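Local coordinates for protein putative metal-dependent hydrolase (Parabacteroides distasonis ATCC 8503, PDB 3KL7) that binds two zinc ions and probably acts as a metal-dependent hydrolase of the beta-lactamase superfamily, at residues N131-P134 and G135-K138; Y139-R142 and H143-N146; I166-M169 and K170-K173; A194-A197 and R198-S201. One frame throughout, in Å; residues are numbered along the deposited sequence.

Overall arrangement
The four contacts are local and belong to one beta-lactamase-type domain. Contacts 1 and 2 follow each other in the long loop between strands 123-128 and 146-152. Contact 1 is a surface turn, while contact 2 is partly buried and supplies a zinc ligand. Contact 1 supports that ligand through a probable hydrogen bond from His-140 ND1 to Asn-131 OD1. Their chemistry is largely polar. Contacts 3 and 4 are also partly buried. Contact 3 is a 3-10 turn between strands 155-159 and 177-181, and contact 4 lies on helix 190-200. Both rely on backbone hydrogen bonds and pack together through apolar side chains. A salt bridge joins contact 2 to contact 3. Contact 4 lies away from the zinc site.

Contact 1 of 4, residues N131-P134 and G135-K138; sequences NTTP and GRDK
Arg-136 lies alongside Thr-133, and the two side chains point the same way. CD of Arg-136 is 3.8 Å from CB of Thr-133. The methyl CG2 of Thr-133 sits over one face of the guanidinium, toward its rim and 3.9 Å from Arg-136 NE. Chi1 of Thr-133 is -56°, which sets CG2 anti to the backbone N and OG1 beside it. Asn-131 crosses Arg-136 at about a right angle, with the two CB atoms 3.8 Å apart.

The backbone beneath is a type II beta turn from Thr-133 to Arg-136. It is closed by a hydrogen bond of 2.9 Å from Arg-136 N to Thr-133 O. Pro-134 and Gly-135 take the two central positions, and Gly-135 has the positive phi expected there.

The polar ends are held from outside the turn. Asn-131 OD1 bonds to ND1 of the zinc ligand His-140, so Asn-131 is a second-shell residue. Its ND2 bonds to Glu-164 and to Tyr-186 O. Pro-134 and Gly-135 are exposed, while Asn-131 is buried toward the zinc site. The turn lies in the loop from strand 123-128 to strand 146-152. Neighbouring loops hold it, with Glu-164 bonded to Thr-133 OG1 and Gln-184 to Arg-136 NH1.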
loop_
_atom_site.group_PDB
_atom_site.type_symbol
_atom_site.label_atom_id
_atom_site.label_comp_id
_atom_site.label_asym_id
_atom_site.label_seq_id
_atom_site.Cartn_x
_atom_site.Cartn_y
_atom_site.Cartn_z
ATOM N N ASN A 131 -9.240 9.101 -8.083
ATOM C CA ASN A 131 -10.464 8.598 -8.695
ATOM C C ASN A 131 -10.609 9.133 -10.097
ATOM O O ASN A 131 -10.275 10.285 -10.370
ATOM C CB ASN A 131 -11.679 9.002 -7.852
ATOM C CG ASN A 131 -11.805 8.182 -6.570
ATOM O OD1 ASN A 131 -11.369 8.621 -5.483
ATOM N ND2 ASN A 131 -12.390 6.977 -6.684
ATOM N N THR A 132 -11.109 8.301 -10.994
ATOM C CA THR A 132 -11.310 8.719 -12.384
ATOM C C THR A 132 -12.810 8.903 -12.717
ATOM O O THR A 132 -13.155 9.640 -13.630
ATOM C CB THR A 132 -10.698 7.718 -13.316
ATOM O OG1 THR A 132 -11.253 6.426 -13.043
ATOM C CG2 THR A 132 -9.173 7.660 -13.101
ATOM N N THR A 133 -13.690 8.237 -11.956
ATOM C CA THR A 133 -15.143 8.329 -12.192
ATOM C C THR A 133 -15.660 9.746 -11.904
ATOM O O THR A 133 -15.385 10.310 -10.847
ATOM C CB THR A 133 -15.929 7.318 -11.301
ATOM O OG1 THR A 133 -15.445 6.010 -11.535
ATOM C CG2 THR A 133 -17.400 7.356 -11.607
ATOM N N PRO A 134 -16.412 10.318 -12.844
ATOM C CA PRO A 134 -16.943 11.667 -12.629
ATOM C C PRO A 134 -17.624 11.787 -11.273
ATOM O O PRO A 134 -18.395 10.923 -10.907
ATOM C CB PRO A 134 -17.969 11.820 -13.762
ATOM C CG PRO A 134 -17.489 10.931 -14.833
ATOM C CD PRO A 134 -16.854 9.750 -14.132
ATOM N N GLY A 135 -17.311 12.840 -10.530
ATOM C CA GLY A 135 -17.920 13.054 -9.213
ATOM C C GLY A 135 -17.190 12.386 -8.032
ATOM O O GLY A 135 -17.441 12.733 -6.861
ATOM N N ARG A 136 -16.294 11.441 -8.313
ATOM C CA ARG A 136 -15.594 10.736 -7.224
ATOM C C ARG A 136 -14.243 11.356 -6.851
ATOM O O ARG A 136 -13.464 10.781 -6.042
ATOM C CB ARG A 136 -15.458 9.253 -7.544
ATOM C CG ARG A 136 -16.783 8.486 -7.366
ATOM C CD ARG A 136 -16.638 7.011 -7.565
ATOM N NE ARG A 136 -17.927 6.385 -7.856
ATOM C CZ ARG A 136 -18.105 5.082 -8.122
ATOM N NH1 ARG A 136 -17.059 4.242 -8.131
ATOM N NH2 ARG A 136 -19.327 4.617 -8.378
ATOM N N ASP A 137 -13.963 12.529 -7.417
ATOM C CA ASP A 137 -12.789 13.312 -7.028
ATOM C C ASP A 137 -13.013 13.940 -5.648
ATOM O O ASP A 137 -12.067 14.390 -5.003
ATOM C CB ASP A 137 -12.508 14.402 -8.042
ATOM C CG ASP A 137 -13.656 15.326 -8.209
ATOM O OD1 ASP A 137 -14.775 14.845 -8.457
ATOM O OD2 ASP A 137 -13.458 16.540 -8.086
ATOM N N LYS A 138 -14.265 13.971 -5.201
ATOM C CA LYS A 138 -14.554 14.344 -3.832
ATOM C C LYS A 138 -13.863 13.327 -2.876
ATOM O O LYS A 138 -13.424 13.683 -1.793
ATOM C CB LYS A 138 -16.084 14.403 -3.583
ATOM C CG LYS A 138 -16.797 13.024 -3.526
ATOM C CD LYS A 138 -18.369 13.158 -3.561
ATOM C CE LYS A 138 -19.049 11.808 -3.186
ATOM N NZ LYS A 138 -20.477 11.636 -3.676
#

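Contact 2 of 4, residues Y139-R142 and H143-N146. With ZN (zinc ion), chain C.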
loop_
_atom_site.group_PDB
_atom_site.type_symbol
_atom_site.label_atom_id
_atom_site.label_comp_id
_atom_site.label_asym_id
_atom_site.label_seq_id
_atom_site.Cartn_x
_atom_site.Cartn_y
_atom_site.Cartn_z
ATOM N N TYR A 139 -13.754 12.078 -3.301
ATOM C CA TYR A 139 -13.070 11.079 -2.489
ATOM C C TYR A 139 -11.549 11.249 -2.536
ATOM O O TYR A 139 -10.939 11.582 -1.524
ATOM C CB TYR A 139 -13.471 9.669 -2.896
ATOM C CG TYR A 139 -14.933 9.355 -2.631
ATOM C CD1 TYR A 139 -15.542 9.729 -1.427
ATOM C CD2 TYR A 139 -15.710 8.675 -3.582
ATOM C CE1 TYR A 139 -16.877 9.448 -1.182
ATOM C CE2 TYR A 139 -17.049 8.391 -3.345
ATOM C CZ TYR A 139 -17.626 8.776 -2.139
ATOM O OH TYR A 139 -18.934 8.494 -1.894
ATOM N N HIS A 140 -10.948 11.030 -3.710
ATOM C CA HIS A 140 -9.496 11.129 -3.864
ATOM C C HIS A 140 -9.156 11.933 -5.097
ATOM O O HIS A 140 -9.056 11.394 -6.174
ATOM C CB HIS A 140 -8.859 9.716 -3.936
ATOM C CG HIS A 140 -9.301 8.809 -2.824
ATOM N ND1 HIS A 140 -10.315 7.890 -2.975
ATOM C CD2 HIS A 140 -8.898 8.715 -1.535
ATOM C CE1 HIS A 140 -10.509 7.259 -1.828
ATOM N NE2 HIS A 140 -9.663 7.741 -0.939
ATOM N N PRO A 141 -8.984 13.247 -4.936
ATOM C CA PRO A 141 -8.695 14.076 -6.073
ATOM C C PRO A 141 -7.255 13.980 -6.489
ATOM O O PRO A 141 -6.378 13.810 -5.658
ATOM C CB PRO A 141 -9.027 15.488 -5.584
ATOM C CG PRO A 141 -8.845 15.447 -4.151
ATOM C CD PRO A 141 -9.020 14.019 -3.691
ATOM N N ARG A 142 -7.031 14.110 -7.782
ATOM C CA ARG A 142 -5.726 13.998 -8.364
ATOM C C ARG A 142 -4.644 14.810 -7.607
ATOM O O ARG A 142 -4.907 15.884 -7.102
ATOM C CB ARG A 142 -5.796 14.452 -9.828
ATOM C CG ARG A 142 -4.702 13.954 -10.632
ATOM C CD ARG A 142 -4.947 14.141 -12.105
ATOM N NE ARG A 142 -3.928 13.430 -12.884
ATOM C CZ ARG A 142 -3.980 13.224 -14.202
ATOM N NH1 ARG A 142 -5.004 13.680 -14.918
ATOM N NH2 ARG A 142 -2.995 12.557 -14.808
ATOM N N HIS A 143 -3.440 14.251 -7.554
ATOM C CA HIS A 143 -2.225 14.916 -6.960
ATOM C C HIS A 143 -2.172 14.860 -5.426
ATOM O O HIS A 143 -1.083 14.774 -4.841
ATOM C CB HIS A 143 -2.060 16.390 -7.441
ATOM C CG HIS A 143 -2.075 16.553 -8.933
ATOM N ND1 HIS A 143 -1.231 15.853 -9.768
ATOM C CD2 HIS A 143 -2.826 17.349 -9.737
ATOM C CE1 HIS A 143 -1.465 16.202 -11.024
ATOM N NE2 HIS A 143 -2.428 17.110 -11.033
ATOM N N ARG A 144 -3.339 14.906 -4.781
ATOM C CA ARG A 144 -3.408 15.007 -3.318
ATOM C C ARG A 144 -2.768 13.825 -2.576
ATOM O O ARG A 144 -2.122 14.014 -1.552
ATOM C CB ARG A 144 -4.854 15.170 -2.867
ATOM C CG ARG A 144 -4.997 15.630 -1.440
ATOM C CD ARG A 144 -6.410 15.487 -0.968
ATOM N NE ARG A 144 -6.787 14.084 -0.861
ATOM C CZ ARG A 144 -8.019 13.655 -0.599
ATOM N NH1 ARG A 144 -9.014 14.531 -0.410
ATOM N NH2 ARG A 144 -8.260 12.354 -0.520
ATOM N N ASP A 145 -2.936 12.616 -3.114
ATOM C CA ASP A 145 -2.569 11.388 -2.406
ATOM C C ASP A 145 -1.489 10.559 -3.151
ATOM O O ASP A 145 -1.233 10.754 -4.344
ATOM C CB ASP A 145 -3.824 10.514 -2.202
ATOM C CG ASP A 145 -4.992 11.279 -1.512
ATOM O OD1 ASP A 145 -4.728 12.286 -0.805
ATOM O OD2 ASP A 145 -6.171 10.848 -1.670
ATOM N N ASN A 146 -0.885 9.619 -2.428
ATOM C CA ASN A 146 0.210 8.798 -2.964
ATOM C C ASN A 146 -0.098 7.350 -2.951
ATOM O O ASN A 146 -0.707 6.835 -2.016
ATOM C CB ASN A 146 1.483 8.968 -2.105
ATOM C CG ASN A 146 2.098 10.332 -2.218
ATOM O OD1 ASN A 146 1.969 11.022 -3.249
ATOM N ND2 ASN A 146 2.782 10.742 -1.163
HETATM ZN ZN ZN C . -9.474 7.032 1.056
HETATM O O HOH W 1 -11.531 13.436 0.694
HETATM O O HOH W 2 -4.476 11.937 -5.297
HETATM O O HOH W 3 -10.010 6.069 2.773
#
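Arg-144 folds back over Pro-141 and meets it by packing. CD of Pro-141 sits over the centre of one guanidinium face, 3.3 Å from Arg-144 CZ. The bend at chi3 of Arg-144 (68°) turns the guanidinium back along the chain. A second packing contact is a CH-pi interaction, in which CG of Arg-142 lies over the His-143 ring, 3.8 Å from its centroid.

The hydrogen bonds gather on Arg-144. Its NH2 donates to Tyr-139 O at 3.0 Å, in the carbonyl plane and on a lone pair. The bond is bent, and the oxygen is tilted 31° from the guanidinium plane. Water 1 links Tyr-139 O to Arg-144 NH1, and water 2 links Pro-141 O to Asp-145 N. The backbone N of Arg-144 makes weak bonds to Pro-141 O and Arg-142 O.

There are two salt bridges. Arg-144 grips Asp-145 side-on, NE to OD1 at 2.7 Å and NH2 to OD2 at 2.8 Å. Arg-142 NH2 pairs with Glu-168 OE2.

Metal binding falls to His-140. Its NE2 meets the zinc ion at 2.1 Å, and ND1 is taken by Asn-131. His-73, His-75, Asp-162 and water 3 also bind this zinc. Asp-145 OD2 lies at the edge of the His-140 ring, 3.5 Å from CD2.

Arg-144 therefore fixes the carboxylate beside the ligand ring and ties down the carbonyl of Tyr-139 just before it. This probably helps to keep His-140 in place for the metal.

Contact 3 of 4, residues I166-M169 and K170-K173; sequences IPEM and KDLK
Lys-170 opens the second half of a short 3-10 turn by donating its backbone N to Pro-167 O at 3.2 Å. Its side chain bends at chi3 (-75°), which brings CE within 3.5 Å of the same oxygen, Pro-167 O.

Asp-171 repeats the pattern. Its N bonds to Glu-168 O at 3.0 Å, and its CB rests on that carbonyl. Asp-171 OD2 lies near CA of Glu-168. The Glu-168 carboxylate itself is turned to other partners. OE1 bonds to the hydroxyl of Tyr-130, and the second oxygen is the one in the salt bridge to Arg-142.

Leu-172 donates its N to Met-169 O at 3.1 Å. In all three bonds the donor stands above the carbonyl plane, which goes with the tight 3-10 winding. The side chains of Leu-172 and Met-169, the latter deposited as selenomethionine, lie side by side and point the same way. Leu-172 CD1 meets Met-169 CG at 3.8 Å. Both pack on Tyr-158 of strand 155-159. SE of Met-169 also touches CB of Ala-196 on helix 190-200, and Leu-172 packs on Phe-200 of that helix.

Lys-173 leaves the turn and curls back. Its NZ donates to Lys-170 O at 3.0 Å, nearly in line with the carbonyl bond.

Backbone bonds thus hold the turn itself. The apolar pair Met-169 and Leu-172 anchors it to helix 190-200 and strand 155-159, while on the exposed side Lys-173 NZ satisfies Lys-170 O.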
loop_
_atom_site.group_PDB
_atom_site.type_symbol
_atom_site.label_atom_id
_atom_site.label_comp_id
_atom_site.label_asym_id
_atom_site.label_seq_id
_atom_site.Cartn_x
_atom_site.Cartn_y
_atom_site.Cartn_z
ATOM N N ILE A 166 -6.240 4.113 -12.951
ATOM C CA ILE A 166 -5.734 5.323 -13.588
ATOM C C ILE A 166 -4.724 4.984 -14.684
ATOM O O ILE A 166 -4.076 3.931 -14.623
ATOM C CB ILE A 166 -5.108 6.275 -12.545
ATOM C CG1 ILE A 166 -3.937 5.588 -11.786
ATOM C CG2 ILE A 166 -6.156 6.741 -11.583
ATOM C CD1 ILE A 166 -3.120 6.551 -10.942
ATOM N N PRO A 167 -4.588 5.880 -15.704
ATOM C CA PRO A 167 -3.714 5.617 -16.865
ATOM C C PRO A 167 -2.229 5.559 -16.530
ATOM O O PRO A 167 -1.448 4.988 -17.296
ATOM C CB PRO A 167 -4.011 6.801 -17.821
ATOM C CG PRO A 167 -4.516 7.867 -16.969
ATOM C CD PRO A 167 -5.259 7.191 -15.817
ATOM N N GLU A 168 -1.843 6.149 -15.405
ATOM C CA GLU A 168 -0.462 6.129 -14.973
ATOM C C GLU A 168 -0.011 4.736 -14.533
ATOM O O GLU A 168 1.170 4.497 -14.351
ATOM C CB GLU A 168 -0.228 7.121 -13.820
ATOM C CG GLU A 168 -0.135 8.573 -14.248
ATOM C CD GLU A 168 -1.449 9.318 -14.113
ATOM O OE1 GLU A 168 -2.535 8.678 -14.162
ATOM O OE2 GLU A 168 -1.396 10.557 -13.959
HETATM N N MSE A 169 -0.938 3.825 -14.350
HETATM C CA MSE A 169 -0.545 2.483 -13.994
HETATM C C MSE A 169 0.211 1.799 -15.138
HETATM O O MSE A 169 1.011 0.928 -14.902
HETATM C CB MSE A 169 -1.735 1.668 -13.517
HETATM C CG MSE A 169 -1.976 1.835 -12.037
HETATM SE SE MSE A 169 -3.548 1.075 -11.530
HETATM C CE MSE A 169 -3.650 1.661 -9.681
ATOM N N LYS A 170 -0.031 2.242 -16.383
ATOM C CA LYS A 170 0.749 1.741 -17.542
ATOM C C LYS A 170 2.243 2.034 -17.363
ATOM O O LYS A 170 3.072 1.366 -17.940
ATOM C CB LYS A 170 0.244 2.360 -18.862
ATOM C CG LYS A 170 -1.095 1.760 -19.376
ATOM C CD LYS A 170 -1.559 2.435 -20.741
ATOM C CE LYS A 170 -2.132 3.875 -20.517
ATOM N NZ LYS A 170 -2.237 4.680 -21.820
ATOM N N ASP A 171 2.568 3.033 -16.533
ATOM C CA ASP A 171 3.975 3.459 -16.311
ATOM C C ASP A 171 4.711 2.640 -15.215
ATOM O O ASP A 171 5.923 2.812 -15.004
ATOM C CB ASP A 171 4.006 4.962 -15.975
ATOM C CG ASP A 171 3.443 5.847 -17.145
ATOM O OD1 ASP A 171 3.791 5.561 -18.307
ATOM O OD2 ASP A 171 2.642 6.810 -16.881
ATOM N N LEU A 172 3.977 1.760 -14.522
ATOM C CA LEU A 172 4.565 0.949 -13.459
ATOM C C LEU A 172 5.334 -0.235 -14.066
ATOM O O LEU A 172 4.748 -1.092 -14.739
ATOM C CB LEU A 172 3.480 0.438 -12.521
ATOM C CG LEU A 172 2.805 1.482 -11.622
ATOM C CD1 LEU A 172 1.504 0.888 -10.977
ATOM C CD2 LEU A 172 3.785 1.985 -10.539
ATOM N N LYS A 173 6.640 -0.285 -13.830
ATOM C CA LYS A 173 7.471 -1.327 -14.438
ATOM C C LYS A 173 8.053 -2.254 -13.397
ATOM O O LYS A 173 8.349 -1.836 -12.274
ATOM C CB LYS A 173 8.587 -0.710 -15.264
ATOM C CG LYS A 173 8.113 0.282 -16.352
ATOM C CD LYS A 173 7.106 -0.354 -17.353
ATOM C CE LYS A 173 6.685 0.659 -18.433
ATOM N NZ LYS A 173 5.482 0.207 -19.247
#

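Contact 4 of 4, residues A194-A197 and R198-S201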
loop_
_atom_site.group_PDB
_atom_site.type_symbol
_atom_site.label_atom_id
_atom_site.label_comp_id
_atom_site.label_asym_id
_atom_site.label_seq_id
_atom_site.Cartn_x
_atom_site.Cartn_y
_atom_site.Cartn_z
ATOM N N ALA A 194 -9.069 -5.677 -12.312
ATOM C CA ALA A 194 -8.523 -6.586 -13.328
ATOM C C ALA A 194 -7.867 -5.784 -14.470
ATOM O O ALA A 194 -6.764 -6.101 -14.907
ATOM C CB ALA A 194 -9.622 -7.517 -13.876
ATOM N N LYS A 195 -8.563 -4.748 -14.932
ATOM C CA LYS A 195 -8.046 -3.849 -15.944
ATOM C C LYS A 195 -6.756 -3.164 -15.439
ATOM O O LYS A 195 -5.763 -3.106 -16.151
ATOM C CB LYS A 195 -9.129 -2.825 -16.323
ATOM C CG LYS A 195 -8.674 -1.746 -17.277
ATOM C CD LYS A 195 -9.884 -1.005 -17.943
ATOM C CE LYS A 195 -9.405 0.288 -18.716
ATOM N NZ LYS A 195 -8.631 1.277 -17.816
ATOM N N ALA A 196 -6.775 -2.688 -14.199
ATOM C CA ALA A 196 -5.582 -2.095 -13.578
ATOM C C ALA A 196 -4.413 -3.097 -13.556
ATOM O O ALA A 196 -3.316 -2.789 -14.010
ATOM C CB ALA A 196 -5.906 -1.608 -12.148
ATOM N N ALA A 197 -4.663 -4.294 -13.024
ATOM C CA ALA A 197 -3.659 -5.337 -12.979
ATOM C C ALA A 197 -3.030 -5.611 -14.374
ATOM O O ALA A 197 -1.775 -5.755 -14.496
ATOM C CB ALA A 197 -4.253 -6.605 -12.419
ATOM N N ARG A 198 -3.884 -5.688 -15.421
ATOM C CA ARG A 198 -3.400 -5.997 -16.778
ATOM C C ARG A 198 -2.567 -4.845 -17.372
ATOM O O ARG A 198 -1.790 -5.043 -18.301
ATOM C CB ARG A 198 -4.567 -6.367 -17.708
ATOM C CG ARG A 198 -5.160 -7.761 -17.420
ATOM C CD ARG A 198 -6.160 -8.226 -18.507
ATOM N NE ARG A 198 -6.830 -9.470 -18.118
ATOM C CZ ARG A 198 -6.442 -10.681 -18.493
ATOM N NH1 ARG A 198 -5.392 -10.831 -19.297
ATOM N NH2 ARG A 198 -7.109 -11.739 -18.073
HETATM N N MSE A 199 -2.718 -3.654 -16.828
HETATM C CA MSE A 199 -1.959 -2.521 -17.327
HETATM C C MSE A 199 -0.437 -2.626 -17.014
HETATM O O MSE A 199 0.378 -2.071 -17.738
HETATM C CB MSE A 199 -2.521 -1.219 -16.759
HETATM C CG MSE A 199 -3.776 -0.706 -17.492
HETATM SE SE MSE A 199 -4.190 1.109 -16.912
HETATM C CE MSE A 199 -5.065 0.730 -15.255
ATOM N N PHE A 200 -0.078 -3.322 -15.929
ATOM C CA PHE A 200 1.338 -3.435 -15.542
ATOM C C PHE A 200 1.824 -4.856 -15.140
ATOM O O PHE A 200 3.006 -5.045 -14.832
ATOM C CB PHE A 200 1.687 -2.393 -14.448
ATOM C CG PHE A 200 1.045 -2.651 -13.103
ATOM C CD1 PHE A 200 -0.309 -2.373 -12.892
ATOM C CD2 PHE A 200 1.801 -3.121 -12.041
ATOM C CE1 PHE A 200 -0.901 -2.595 -11.650
ATOM C CE2 PHE A 200 1.206 -3.338 -10.776
ATOM C CZ PHE A 200 -0.145 -3.067 -10.591
ATOM N N SER A 201 0.912 -5.828 -15.154
ATOM C CA SER A 201 1.254 -7.250 -14.971
ATOM C C SER A 201 2.147 -7.544 -13.797
ATOM O O SER A 201 3.274 -8.031 -13.982
ATOM C CB SER A 201 1.923 -7.790 -16.231
ATOM O OG SER A 201 0.995 -7.897 -17.278
#
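Arg-198 N donates to Ala-194 O at 3.0 Å, the alpha-helical step from one residue to the fourth before it. This is the C-terminal part of helix 190-200, the helix of a beta-alpha-beta unit with strands 177-181 and 204-208. The last turn mixes two patterns. Met-199 N reaches three residues back to Ala-196 O at 3.0 Å and bonds only weakly to Lys-195 O. Ala-197 O accepts two donors, Phe-200 N three residues on at 3.3 Å and Ser-201 N four residues on at 2.8 Å. Ser-201 is the first residue to leave helical angles, with a positive phi of 49°.

The small alanines face different neighbours: Ala-194 packs on helix 217-221, Ala-196 on Leu-180 of strand 177-181. Met-199, deposited as selenomethionine, bends at chi3 (-80°) and lays its CE against Ala-196, 3.3 Å from CA and 4.0 Å from CB. Its CG rests 3.4 Å from Lys-195 O. Lys-195 NZ forms a salt bridge with Asp-165.

Phe-200 takes a chi1 of 69°, which places CG between the backbone N and the carbonyl carbon. The ring is thereby turned back along the helix, and its edge meets a carbonyl: CD1 of Phe-200 lies 3.2 Å from Ala-196 O.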